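Local coordinates for putative iron-uptake ABC transport system,periplasmic iron-binding protein (PDB 3E13), which binds ferric iron in the periplasm, probably handing it to an ABC transporter that takes iron into the cell, at residues S74-K79 with A249-M254; F16-K21 with E255-P260; K94-I99 with I296-I301; S62-A67 with I233-I238. All blocks are in the same frame, centred on the assembly; numbering follows the deposited sequence.

Interaction 1: S74-K79 with A249-M254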
loop_
_atom_site.group_PDB
_atom_site.type_symbol
_atom_site.label_atom_id
_atom_site.label_comp_id
_atom_site.label_asym_id
_atom_site.label_seq_id
_atom_site.Cartn_x
_atom_site.Cartn_y
_atom_site.Cartn_z
ATOM N N SER A 74 -0.028 -9.778 -18.386
ATOM C CA SER A 74 -0.482 -10.977 -19.058
ATOM C C SER A 74 -1.212 -11.845 -18.039
ATOM O O SER A 74 -0.778 -11.912 -16.890
ATOM C CB SER A 74 0.744 -11.726 -19.512
ATOM O OG SER A 74 0.505 -12.348 -20.721
ATOM N N PRO A 75 -2.285 -12.499 -18.448
ATOM C CA PRO A 75 -3.056 -13.300 -17.479
ATOM C C PRO A 75 -2.342 -14.562 -17.069
ATOM O O PRO A 75 -1.661 -15.205 -17.869
ATOM C CB PRO A 75 -4.350 -13.604 -18.217
ATOM C CG PRO A 75 -4.005 -13.525 -19.679
ATOM C CD PRO A 75 -2.889 -12.540 -19.789
ATOM N N VAL A 76 -2.561 -14.939 -15.792
ATOM C CA VAL A 76 -2.044 -16.153 -15.200
ATOM C C VAL A 76 -3.195 -16.913 -14.613
ATOM O O VAL A 76 -3.931 -16.376 -13.815
ATOM C CB VAL A 76 -0.959 -15.862 -14.131
ATOM C CG1 VAL A 76 -0.511 -17.103 -13.366
ATOM C CG2 VAL A 76 0.249 -15.196 -14.781
ATOM N N SER A 77 -3.363 -18.165 -15.055
ATOM C CA SER A 77 -4.414 -19.057 -14.530
ATOM C C SER A 77 -3.740 -20.108 -13.659
ATOM O O SER A 77 -3.174 -21.083 -14.173
ATOM C CB SER A 77 -5.229 -19.737 -15.637
ATOM O OG SER A 77 -6.285 -20.512 -15.081
ATOM N N SER A 78 -3.812 -19.909 -12.327
ATOM C CA SER A 78 -3.098 -20.735 -11.363
ATOM C C SER A 78 -4.115 -21.254 -10.356
ATOM O O SER A 78 -4.809 -20.462 -9.655
ATOM C CB SER A 78 -2.101 -19.865 -10.614
ATOM O OG SER A 78 -1.668 -20.510 -9.429
ATOM N N LYS A 79 -4.214 -22.565 -10.232
ATOM C CA LYS A 79 -5.082 -23.112 -9.191
ATOM C C LYS A 79 -4.629 -22.712 -7.792
ATOM O O LYS A 79 -5.468 -22.554 -6.865
ATOM C CB LYS A 79 -5.182 -24.625 -9.258
ATOM C CG LYS A 79 -5.974 -25.194 -10.417
ATOM C CD LYS A 79 -6.056 -26.685 -10.354
ATOM C CE LYS A 79 -7.046 -27.260 -11.353
ATOM N NZ LYS A 79 -7.097 -28.787 -11.213
ATOM N N ALA A 249 9.046 -19.358 -14.549
ATOM C CA ALA A 249 9.645 -18.817 -13.351
ATOM C C ALA A 249 8.735 -17.738 -12.747
ATOM O O ALA A 249 8.601 -17.633 -11.547
ATOM C CB ALA A 249 11.009 -18.233 -13.686
ATOM N N ALA A 250 8.095 -16.929 -13.582
ATOM C CA ALA A 250 7.252 -15.869 -13.121
ATOM C C ALA A 250 6.058 -16.437 -12.332
ATOM O O ALA A 250 5.769 -15.977 -11.244
ATOM C CB ALA A 250 6.787 -15.021 -14.280
ATOM N N LYS A 251 5.445 -17.461 -12.882
ATOM C CA LYS A 251 4.291 -18.111 -12.280
ATOM C C LYS A 251 4.710 -18.780 -10.987
ATOM O O LYS A 251 3.981 -18.696 -9.978
ATOM C CB LYS A 251 3.606 -19.062 -13.275
ATOM C CG LYS A 251 3.027 -18.341 -14.460
ATOM C CD LYS A 251 2.387 -19.229 -15.485
ATOM C CE LYS A 251 2.160 -18.470 -16.777
ATOM N NZ LYS A 251 1.687 -19.447 -17.879
ATOM N N LYS A 252 5.891 -19.400 -10.979
ATOM C CA LYS A 252 6.430 -20.033 -9.778
ATOM C C LYS A 252 6.635 -19.006 -8.669
ATOM O O LYS A 252 6.304 -19.248 -7.491
ATOM C CB LYS A 252 7.751 -20.738 -10.101
ATOM C CG LYS A 252 7.575 -22.097 -10.745
ATOM C CD LYS A 252 8.966 -22.766 -10.945
ATOM C CE LYS A 252 8.820 -24.241 -11.322
ATOM N NZ LYS A 252 7.693 -24.398 -12.366
ATOM N N PHE A 253 7.148 -17.854 -9.051
ATOM C CA PHE A 253 7.388 -16.788 -8.099
ATOM C C PHE A 253 6.080 -16.253 -7.513
ATOM O O PHE A 253 6.010 -15.998 -6.302
ATOM C CB PHE A 253 8.228 -15.620 -8.709
ATOM C CG PHE A 253 8.636 -14.642 -7.703
ATOM C CD1 PHE A 253 9.743 -14.851 -6.903
ATOM C CD2 PHE A 253 7.875 -13.502 -7.488
ATOM C CE1 PHE A 253 10.091 -13.937 -5.893
ATOM C CE2 PHE A 253 8.222 -12.592 -6.505
ATOM C CZ PHE A 253 9.320 -12.819 -5.717
ATOM N N MET A 254 5.073 -16.049 -8.368
ATOM C CA MET A 254 3.777 -15.534 -7.945
ATOM C C MET A 254 3.176 -16.530 -6.903
ATOM O O MET A 254 2.726 -16.103 -5.829
ATOM C CB MET A 254 2.890 -15.349 -9.173
ATOM C CG MET A 254 3.336 -14.185 -10.038
ATOM S SD MET A 254 2.557 -14.159 -11.633
ATOM C CE MET A 254 0.957 -13.519 -11.224
HETATM O O HOH W 1 -1.345 -19.218 -16.979
#

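Interaction 2: F16-K21 with E255-P260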
loop_
_atom_site.group_PDB
_atom_site.type_symbol
_atom_site.label_atom_id
_atom_site.label_comp_id
_atom_site.label_asym_id
_atom_site.label_seq_id
_atom_site.Cartn_x
_atom_site.Cartn_y
_atom_site.Cartn_z
ATOM N N PHE A 16 14.065 -8.885 0.469
ATOM C CA PHE A 16 15.375 -9.482 0.125
ATOM C C PHE A 16 15.471 -10.904 0.634
ATOM O O PHE A 16 15.942 -11.805 -0.101
ATOM C CB PHE A 16 16.524 -8.675 0.659
ATOM C CG PHE A 16 16.636 -7.282 0.075
ATOM C CD1 PHE A 16 16.930 -6.198 0.914
ATOM C CD2 PHE A 16 16.507 -7.057 -1.280
ATOM C CE1 PHE A 16 17.050 -4.904 0.399
ATOM C CE2 PHE A 16 16.615 -5.748 -1.811
ATOM C CZ PHE A 16 16.901 -4.687 -0.963
ATOM N N GLU A 17 14.991 -11.127 1.858
ATOM C CA GLU A 17 14.959 -12.462 2.451
ATOM C C GLU A 17 14.074 -13.388 1.602
ATOM O O GLU A 17 14.408 -14.580 1.364
ATOM C CB GLU A 17 14.455 -12.455 3.912
ATOM C CG GLU A 17 14.147 -13.873 4.440
ATOM C CD GLU A 17 13.692 -14.030 5.909
ATOM O OE1 GLU A 17 13.124 -13.105 6.499
ATOM O OE2 GLU A 17 13.897 -15.140 6.464
ATOM N N ILE A 18 12.900 -12.877 1.210
ATOM C CA ILE A 18 11.948 -13.675 0.438
ATOM C C ILE A 18 12.561 -14.106 -0.878
ATOM O O ILE A 18 12.432 -15.240 -1.291
ATOM C CB ILE A 18 10.602 -12.874 0.243
ATOM C CG1 ILE A 18 9.940 -12.689 1.621
ATOM C CG2 ILE A 18 9.756 -13.492 -0.832
ATOM C CD1 ILE A 18 8.742 -11.803 1.625
ATOM N N ILE A 19 13.274 -13.195 -1.522
ATOM C CA ILE A 19 13.837 -13.468 -2.805
ATOM C C ILE A 19 14.946 -14.518 -2.664
ATOM O O ILE A 19 15.023 -15.433 -3.463
ATOM C CB ILE A 19 14.309 -12.152 -3.471
ATOM C CG1 ILE A 19 13.065 -11.357 -3.983
ATOM C CG2 ILE A 19 15.306 -12.459 -4.580
ATOM C CD1 ILE A 19 13.346 -9.898 -4.223
ATOM N N LYS A 20 15.759 -14.407 -1.628
ATOM C CA LYS A 20 16.820 -15.385 -1.360
ATOM C C LYS A 20 16.238 -16.747 -1.155
ATOM O O LYS A 20 16.728 -17.749 -1.721
ATOM C CB LYS A 20 17.601 -14.985 -0.111
ATOM C CG LYS A 20 18.669 -13.961 -0.338
ATOM C CD LYS A 20 19.685 -14.016 0.830
ATOM C CE LYS A 20 19.946 -12.637 1.422
ATOM N NZ LYS A 20 21.146 -12.682 2.300
ATOM N N LYS A 21 15.132 -16.804 -0.430
ATOM C CA LYS A 21 14.468 -18.079 -0.250
ATOM C C LYS A 21 13.966 -18.665 -1.560
ATOM O O LYS A 21 14.055 -19.872 -1.736
ATOM C CB LYS A 21 13.369 -17.969 0.769
ATOM C CG LYS A 21 13.915 -17.798 2.161
ATOM C CD LYS A 21 12.820 -17.537 3.127
ATOM C CE LYS A 21 12.493 -18.736 3.888
ATOM N NZ LYS A 21 13.653 -19.271 4.743
ATOM N N GLU A 255 3.247 -17.827 -7.214
ATOM C CA GLU A 255 2.735 -18.842 -6.290
ATOM C C GLU A 255 3.535 -18.870 -4.997
ATOM O O GLU A 255 2.951 -19.000 -3.908
ATOM C CB GLU A 255 2.686 -20.215 -6.968
ATOM C CG GLU A 255 1.655 -20.267 -8.084
ATOM C CD GLU A 255 1.594 -21.573 -8.831
ATOM O OE1 GLU A 255 2.448 -22.504 -8.580
ATOM O OE2 GLU A 255 0.646 -21.730 -9.630
ATOM N N PHE A 256 4.841 -18.725 -5.100
ATOM C CA PHE A 256 5.714 -18.719 -3.940
ATOM C C PHE A 256 5.331 -17.572 -2.976
ATOM O O PHE A 256 5.369 -17.726 -1.753
ATOM C CB PHE A 256 7.156 -18.585 -4.438
ATOM C CG PHE A 256 8.198 -18.667 -3.365
ATOM C CD1 PHE A 256 8.492 -19.881 -2.756
ATOM C CD2 PHE A 256 8.902 -17.536 -2.969
ATOM C CE1 PHE A 256 9.500 -19.975 -1.779
ATOM C CE2 PHE A 256 9.906 -17.640 -1.964
ATOM C CZ PHE A 256 10.167 -18.863 -1.383
ATOM N N MET A 257 4.922 -16.429 -3.514
ATOM C CA MET A 257 4.531 -15.297 -2.671
ATOM C C MET A 257 3.281 -15.598 -1.835
ATOM O O MET A 257 3.097 -14.968 -0.797
ATOM C CB MET A 257 4.273 -14.057 -3.501
ATOM C CG MET A 257 5.523 -13.411 -4.143
ATOM S SD MET A 257 6.856 -13.118 -3.028
ATOM C CE MET A 257 6.075 -12.016 -1.911
ATOM N N LEU A 258 2.466 -16.558 -2.244
ATOM C CA LEU A 258 1.280 -16.968 -1.463
ATOM C C LEU A 258 1.524 -18.223 -0.659
ATOM O O LEU A 258 0.576 -18.772 -0.088
ATOM C CB LEU A 258 0.036 -17.098 -2.377
ATOM C CG LEU A 258 -0.830 -15.863 -2.576
ATOM C CD1 LEU A 258 -1.543 -15.463 -1.301
ATOM C CD2 LEU A 258 0.005 -14.731 -3.161
ATOM N N SER A 259 2.761 -18.713 -0.635
ATOM C CA SER A 259 3.068 -19.932 0.147
ATOM C C SER A 259 3.024 -19.639 1.642
ATOM O O SER A 259 3.155 -18.517 2.064
ATOM C CB SER A 259 4.425 -20.485 -0.260
ATOM O OG SER A 259 5.501 -19.658 0.088
ATOM N N PRO A 260 2.775 -20.669 2.453
ATOM C CA PRO A 260 2.698 -20.495 3.902
ATOM C C PRO A 260 3.855 -19.777 4.535
ATOM O O PRO A 260 3.605 -18.839 5.325
ATOM C CB PRO A 260 2.573 -21.938 4.400
ATOM C CG PRO A 260 1.894 -22.655 3.260
ATOM C CD PRO A 260 2.462 -22.039 2.008
#

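Interaction 3: K94-I99 with I296-I301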
loop_
_atom_site.group_PDB
_atom_site.type_symbol
_atom_site.label_atom_id
_atom_site.label_comp_id
_atom_site.label_asym_id
_atom_site.label_seq_id
_atom_site.Cartn_x
_atom_site.Cartn_y
_atom_site.Cartn_z
ATOM N N LYS A 94 -7.516 -11.959 -14.327
ATOM C CA LYS A 94 -6.353 -12.761 -13.970
ATOM C C LYS A 94 -5.003 -12.104 -14.296
ATOM O O LYS A 94 -4.015 -12.794 -14.439
ATOM C CB LYS A 94 -6.415 -14.138 -14.621
ATOM C CG LYS A 94 -7.672 -14.931 -14.270
ATOM C CD LYS A 94 -7.579 -16.297 -14.896
ATOM C CE LYS A 94 -8.927 -16.940 -15.152
ATOM N NZ LYS A 94 -8.656 -18.129 -16.040
ATOM N N GLU A 95 -4.961 -10.784 -14.311
ATOM C CA GLU A 95 -3.710 -10.085 -14.616
ATOM C C GLU A 95 -2.999 -9.531 -13.393
ATOM O O GLU A 95 -1.846 -9.146 -13.519
ATOM C CB GLU A 95 -3.903 -8.991 -15.694
ATOM C CG GLU A 95 -4.419 -9.589 -16.983
ATOM C CD GLU A 95 -4.356 -8.647 -18.178
ATOM O OE1 GLU A 95 -4.900 -9.041 -19.243
ATOM O OE2 GLU A 95 -3.719 -7.580 -18.063
ATOM N N TRP A 96 -3.645 -9.480 -12.229
ATOM C CA TRP A 96 -2.993 -8.977 -11.018
ATOM C C TRP A 96 -3.573 -9.715 -9.827
ATOM O O TRP A 96 -4.696 -10.145 -9.887
ATOM C CB TRP A 96 -3.098 -7.459 -10.823
ATOM C CG TRP A 96 -4.462 -6.905 -10.802
ATOM C CD1 TRP A 96 -5.078 -6.286 -11.826
ATOM C CD2 TRP A 96 -5.405 -6.927 -9.711
ATOM N NE1 TRP A 96 -6.352 -5.918 -11.464
ATOM C CE2 TRP A 96 -6.585 -6.310 -10.171
ATOM C CE3 TRP A 96 -5.366 -7.390 -8.396
ATOM C CZ2 TRP A 96 -7.717 -6.172 -9.375
ATOM C CZ3 TRP A 96 -6.487 -7.251 -7.604
ATOM C CH2 TRP A 96 -7.640 -6.646 -8.090
ATOM N N PHE A 97 -2.769 -9.817 -8.779
ATOM C CA PHE A 97 -3.096 -10.707 -7.616
ATOM C C PHE A 97 -2.525 -10.077 -6.349
ATOM O O PHE A 97 -1.352 -9.672 -6.322
ATOM C CB PHE A 97 -2.435 -12.047 -7.802
ATOM C CG PHE A 97 -2.903 -12.762 -9.027
ATOM C CD1 PHE A 97 -2.247 -12.528 -10.237
ATOM C CD2 PHE A 97 -3.951 -13.661 -8.984
ATOM C CE1 PHE A 97 -2.698 -13.135 -11.427
ATOM C CE2 PHE A 97 -4.345 -14.332 -10.179
ATOM C CZ PHE A 97 -3.731 -14.023 -11.390
ATOM N N ALA A 98 -3.309 -9.981 -5.278
ATOM C CA ALA A 98 -2.794 -9.387 -4.046
ATOM C C ALA A 98 -1.860 -10.391 -3.364
ATOM O O ALA A 98 -2.140 -11.635 -3.372
ATOM C CB ALA A 98 -3.913 -9.057 -3.095
ATOM N N ILE A 99 -0.811 -9.883 -2.750
ATOM C CA ILE A 99 0.085 -10.672 -1.885
ATOM C C ILE A 99 -0.068 -10.291 -0.402
ATOM O O ILE A 99 0.255 -11.099 0.473
ATOM C CB ILE A 99 1.550 -10.611 -2.322
ATOM C CG1 ILE A 99 2.127 -9.206 -2.266
ATOM C CG2 ILE A 99 1.667 -11.152 -3.705
ATOM C CD1 ILE A 99 3.654 -9.187 -2.345
ATOM N N ILE A 296 -15.671 -2.223 -0.056
ATOM C CA ILE A 296 -15.608 -1.951 -1.481
ATOM C C ILE A 296 -14.525 -2.826 -2.129
ATOM O O ILE A 296 -13.436 -3.002 -1.559
ATOM C CB ILE A 296 -15.355 -0.450 -1.707
ATOM C CG1 ILE A 296 -15.562 -0.113 -3.202
ATOM C CG2 ILE A 296 -13.951 -0.067 -1.298
ATOM C CD1 ILE A 296 -15.544 1.395 -3.429
ATOM N N PRO A 297 -14.777 -3.371 -3.324
ATOM C CA PRO A 297 -13.716 -4.080 -4.005
ATOM C C PRO A 297 -12.596 -3.132 -4.361
ATOM O O PRO A 297 -12.857 -2.031 -4.829
ATOM C CB PRO A 297 -14.406 -4.609 -5.250
ATOM C CG PRO A 297 -15.793 -4.692 -4.863
ATOM C CD PRO A 297 -16.046 -3.448 -4.062
ATOM N N VAL A 298 -11.372 -3.576 -4.173
ATOM C CA VAL A 298 -10.218 -2.707 -4.481
ATOM C C VAL A 298 -10.174 -2.386 -5.959
ATOM O O VAL A 298 -9.720 -1.296 -6.337
ATOM C CB VAL A 298 -8.874 -3.296 -3.954
ATOM C CG1 VAL A 298 -8.842 -3.273 -2.452
ATOM C CG2 VAL A 298 -8.606 -4.668 -4.458
ATOM N N SER A 299 -10.642 -3.309 -6.809
ATOM C CA SER A 299 -10.751 -2.998 -8.243
ATOM C C SER A 299 -11.649 -1.774 -8.547
ATOM O O SER A 299 -11.326 -0.976 -9.446
ATOM C CB SER A 299 -11.234 -4.226 -9.031
ATOM O OG SER A 299 -12.563 -4.561 -8.681
ATOM N N LYS A 300 -12.742 -1.632 -7.819
ATOM C CA LYS A 300 -13.660 -0.495 -7.969
ATOM C C LYS A 300 -13.009 0.831 -7.531
ATOM O O LYS A 300 -13.184 1.860 -8.193
ATOM C CB LYS A 300 -14.931 -0.728 -7.170
ATOM C CG LYS A 300 -15.939 0.416 -7.357
ATOM C CD LYS A 300 -17.271 0.208 -6.660
ATOM C CE LYS A 300 -18.234 1.387 -6.910
ATOM N NZ LYS A 300 -17.885 2.747 -6.240
ATOM N N ILE A 301 -12.251 0.812 -6.447
ATOM C CA ILE A 301 -11.458 1.990 -6.048
ATOM C C ILE A 301 -10.603 2.450 -7.222
ATOM O O ILE A 301 -10.620 3.614 -7.606
ATOM C CB ILE A 301 -10.542 1.682 -4.859
ATOM C CG1 ILE A 301 -11.383 1.349 -3.621
ATOM C CG2 ILE A 301 -9.639 2.877 -4.567
ATOM C CD1 ILE A 301 -10.526 0.798 -2.461
#

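Interaction 4: S62-A67 with I233-I238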
loop_
_atom_site.group_PDB
_atom_site.type_symbol
_atom_site.label_atom_id
_atom_site.label_comp_id
_atom_site.label_asym_id
_atom_site.label_seq_id
_atom_site.Cartn_x
_atom_site.Cartn_y
_atom_site.Cartn_z
ATOM N N SER A 62 -3.882 0.454 -7.415
ATOM C CA SER A 62 -4.112 1.278 -8.600
ATOM C C SER A 62 -2.962 1.192 -9.596
ATOM O O SER A 62 -3.188 1.186 -10.805
ATOM C CB SER A 62 -4.438 2.742 -8.225
ATOM O OG SER A 62 -5.598 2.787 -7.378
ATOM N N ASN A 63 -1.754 1.038 -9.096
ATOM C CA ASN A 63 -0.596 0.817 -9.946
ATOM C C ASN A 63 -0.720 -0.463 -10.790
ATOM O O ASN A 63 -0.306 -0.506 -11.916
ATOM C CB ASN A 63 0.687 0.736 -9.151
ATOM C CG ASN A 63 1.062 2.036 -8.469
ATOM O OD1 ASN A 63 1.729 2.049 -7.427
ATOM N ND2 ASN A 63 0.708 3.195 -9.125
ATOM N N LEU A 64 -1.247 -1.535 -10.202
ATOM C CA LEU A 64 -1.505 -2.744 -10.950
ATOM C C LEU A 64 -2.545 -2.510 -12.015
ATOM O O LEU A 64 -2.383 -2.978 -13.124
ATOM C CB LEU A 64 -1.996 -3.874 -10.009
ATOM C CG LEU A 64 -0.880 -4.332 -9.082
ATOM C CD1 LEU A 64 -1.524 -5.021 -7.875
ATOM C CD2 LEU A 64 0.131 -5.277 -9.765
ATOM N N THR A 65 -3.652 -1.848 -11.669
ATOM C CA THR A 65 -4.693 -1.603 -12.674
ATOM C C THR A 65 -4.204 -0.651 -13.773
ATOM O O THR A 65 -4.605 -0.781 -14.946
ATOM C CB THR A 65 -5.987 -1.116 -12.052
ATOM O OG1 THR A 65 -5.753 0.111 -11.391
ATOM C CG2 THR A 65 -6.411 -1.991 -10.967
ATOM N N GLU A 66 -3.401 0.317 -13.412
ATOM C CA GLU A 66 -2.811 1.234 -14.430
ATOM C C GLU A 66 -2.003 0.408 -15.419
ATOM O O GLU A 66 -2.126 0.584 -16.640
ATOM C CB GLU A 66 -1.873 2.279 -13.815
ATOM C CG GLU A 66 -2.557 3.402 -13.076
ATOM C CD GLU A 66 -1.613 4.349 -12.379
ATOM O OE1 GLU A 66 -1.796 5.588 -12.595
ATOM O OE2 GLU A 66 -0.684 3.921 -11.624
ATOM N N ALA A 67 -1.158 -0.478 -14.898
ATOM C CA ALA A 67 -0.352 -1.327 -15.745
ATOM C C ALA A 67 -1.203 -2.234 -16.632
ATOM O O ALA A 67 -0.965 -2.385 -17.829
ATOM C CB ALA A 67 0.675 -2.089 -14.898
ATOM N N ILE A 233 -8.626 -0.169 2.991
ATOM C CA ILE A 233 -7.700 -1.249 2.726
ATOM C C ILE A 233 -7.117 -1.067 1.314
ATOM O O ILE A 233 -7.853 -0.758 0.345
ATOM C CB ILE A 233 -8.454 -2.589 2.793
ATOM C CG1 ILE A 233 -9.024 -2.803 4.214
ATOM C CG2 ILE A 233 -7.553 -3.725 2.405
ATOM C CD1 ILE A 233 -8.028 -2.928 5.247
ATOM N N ASN A 234 -5.799 -1.246 1.200
ATOM C CA ASN A 234 -5.097 -1.306 -0.069
ATOM C C ASN A 234 -4.302 -2.607 -0.054
ATOM O O ASN A 234 -4.198 -3.281 0.998
ATOM C CB ASN A 234 -4.188 -0.064 -0.217
ATOM C CG ASN A 234 -3.753 0.215 -1.659
ATOM O OD1 ASN A 234 -3.931 -0.596 -2.583
ATOM N ND2 ASN A 234 -3.183 1.406 -1.868
ATOM N N ILE A 235 -3.840 -3.054 -1.215
ATOM C CA ILE A 235 -3.021 -4.252 -1.321
ATOM C C ILE A 235 -1.646 -3.954 -1.846
ATOM O O ILE A 235 -1.469 -2.993 -2.561
ATOM C CB ILE A 235 -3.714 -5.318 -2.237
ATOM C CG1 ILE A 235 -3.940 -4.778 -3.690
ATOM C CG2 ILE A 235 -5.000 -5.795 -1.533
ATOM C CD1 ILE A 235 -4.175 -5.847 -4.746
ATOM N N SER A 236 -0.696 -4.824 -1.523
ATOM C CA SER A 236 0.494 -4.974 -2.306
ATOM C C SER A 236 0.135 -6.174 -3.213
ATOM O O SER A 236 -0.601 -7.105 -2.821
ATOM C CB SER A 236 1.715 -5.255 -1.459
ATOM O OG SER A 236 2.815 -5.699 -2.208
ATOM N N GLY A 237 0.622 -6.157 -4.435
ATOM C CA GLY A 237 0.273 -7.212 -5.348
ATOM C C GLY A 237 1.238 -7.403 -6.468
ATOM O O GLY A 237 2.268 -6.746 -6.540
ATOM N N ILE A 238 0.891 -8.333 -7.353
ATOM C CA ILE A 238 1.891 -8.869 -8.277
ATOM C C ILE A 238 1.222 -9.300 -9.573
ATOM O O ILE A 238 0.057 -9.676 -9.606
ATOM C CB ILE A 238 2.675 -10.070 -7.631
ATOM C CG1 ILE A 238 3.902 -10.502 -8.451
ATOM C CG2 ILE A 238 1.753 -11.252 -7.393
ATOM C CD1 ILE A 238 4.895 -11.335 -7.707
#

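Interaction 1: S74-K79 with A249-M254
No ring or other flat group takes part where V76 meets K251 and M254; the contact is made by branched and linear side chains. V76 splits its two methyls between the two partners. V76 CG1 is anti to the backbone N (chi1 173°) and lies 3.9 Å from K251 CG. The two side chains run past each other in opposite directions. The other methyl meets the end of M254 tip to tip, with V76 CG2 4.0 Å from M254 CE. The M254 chain bends at its last torsion (chi3 77°), which turns CE to V76; M254 SD lies equally near V76 CG2. V76 lies in the loop after strand 73-74, and its partners lie on helix 247-257. That helix packs on strands 3-8, 55-58 and 233-241, in the sheet of one lobe of a type 2 periplasmic-binding-protein fold. V76 also rests on M240 of strand 233-241. K251 has an extended chain that carries its amine beyond V76. A water then joins the segments, 3.2 Å from K251 NZ and 3.0 Å from S77 N, accepting from both. Further along, S78 is the N-cap of helix 79-84, with its OG bonded to N of L81 and to the carboxylate of E255.

Interaction 2: F16-K21 with E255-P260
The carbonyl oxygen of F256, whose ring packs on I18 and K21, is gripped by two donors from S259. S259 OG gives the shorter bond, 2.7 Å to F256 O. It lies in the carbonyl plane on a lone pair, at a C=O...donor angle of 141°. The backbone N of S259 binds the same F256 O at 3.0 Å. These bonds tie the last turn of helix 247-257 to S259, the N-cap position of helix 260-268. F256 CG is anti to the backbone N (chi1 -176°), which sends the ring toward helix 14-26. The ring presents its edge: F256 CE2 lies 3.5 Å from I18 O, near the ring plane. F256 CZ is 4.0 Å from K21 CB, also in plane. The M257 side chain, bent at chi2 and chi3, crosses that of I18 at about a right angle, with M257 SD 3.7 Å from I18 CG2. I262 and L266 also touch I18, and F22 meets F256 edge-to-face. The end of K21 turns away to a salt bridge with E261. The packing joins helix 14-26, which follows the iron ligands H11 and Y12, to the end of helix 247-257. The I18 side chain is about 8 Å from that of Y12. No hydrogen bond crosses. Apolar packing joins the helices, and the C-H at F256 CE2 probably suits the partial negative charge of I18 O.

Interaction 3: K94-I99 with I296-I301
Segments 94-99 and 296-301 keep their backbones well apart. The nearest CA atoms, of W96 and S299, are 10.2 Å from each other, and no hydrogen bond links the two. The first segment passes from loop into strand 97-109, and the chain turns a corner at I99. The second enters a short helix at V298, with P297 at the N-cap position. The indole of W96 bridges the distance. Its CG sits between the backbone N and the carbonyl carbon (chi1 56°), and from there the long ring system extends toward the helix. The six-membered part does the touching. W96 CZ2 is 4.0 Å from S299 CB, which lies at the ring edge, near the plane. W96 CH2 is 4.2 Å from V298 CG2, which approaches obliquely. The buried indole has further neighbours: I61, L64 and T65 of helix 61-69 and I235 of strand 233-241. W96 thereby joins the chain just before strand 97-109 to helix 298-302, which also packs on helix 142-155, the carrier of the iron ligand Y143. Strands 97-109 and 233-241 run antiparallel. The long strand 97-109 also pairs with strands 193-197 and 219-222, consistent with the hinge between the two lobes of a periplasmic binding protein.

Interaction 4: S62-A67 with I233-I238
This is a buried helix-on-sheet contact: L64 of helix 61-69 packs on strand 233-241 of the sheet. The axes of the two short segments approach to 8.9 Å and make an angle of 39°. L64 carries nearly the whole contact, using both methyls. L64 CD1 lies over the backbone, 3.8 Å from G237 CA, where the glycine lets it come close to the main chain. The same L64 CD1 meets I235 CD1 at 4.2 Å. L64 CD2 points further along the strand, 4.0 Å from I238 N. The I235 side chain reaches L64 because its CG1 stands between the backbone N and the carbonyl carbon (chi1 60°). Polar side chains bond within their own segments or to neighbours. T65 OG1 donates to S62 O at 2.8 Å, and the amide N63 ND2 donates to E66 OE2 at 3.0 Å, with the acceptor in the amide plane. N234 OD1 accepts from I235 N. No hydrogen bond crosses between the segments. The fit rests on the shape of one leucine against strand backbone and the I235 methyl, while the N234 side chain bonds to D60 and accepts from I61 N at the helix start.

In the fold
Interactions 3 and 4 are neighbours, with centres about 7 Å apart. Strands 97-109 and 233-241 join them: I99 N is 2.8 Å from S236 O, and A98 CB packs on I235 CD1. Interactions 1 and 2 share helix 247-257, and S78 OG lies 2.6 Å from E255 OE2. F97 and I238 tie these pairs together. M254 CE is 3.5 Å from F97 CD1, and F253 CD2 is 3.7 Å from I238 CD1. The iron is bound by H11, Y12, Y143, Y199 and Y200. In interaction 4 the side chain of I235 is about 11 Å from the bound iron (Fe). In interaction 2 the side chain of I18 is about 13 Å from the bound iron (Fe). Interaction 1 lies away from the site.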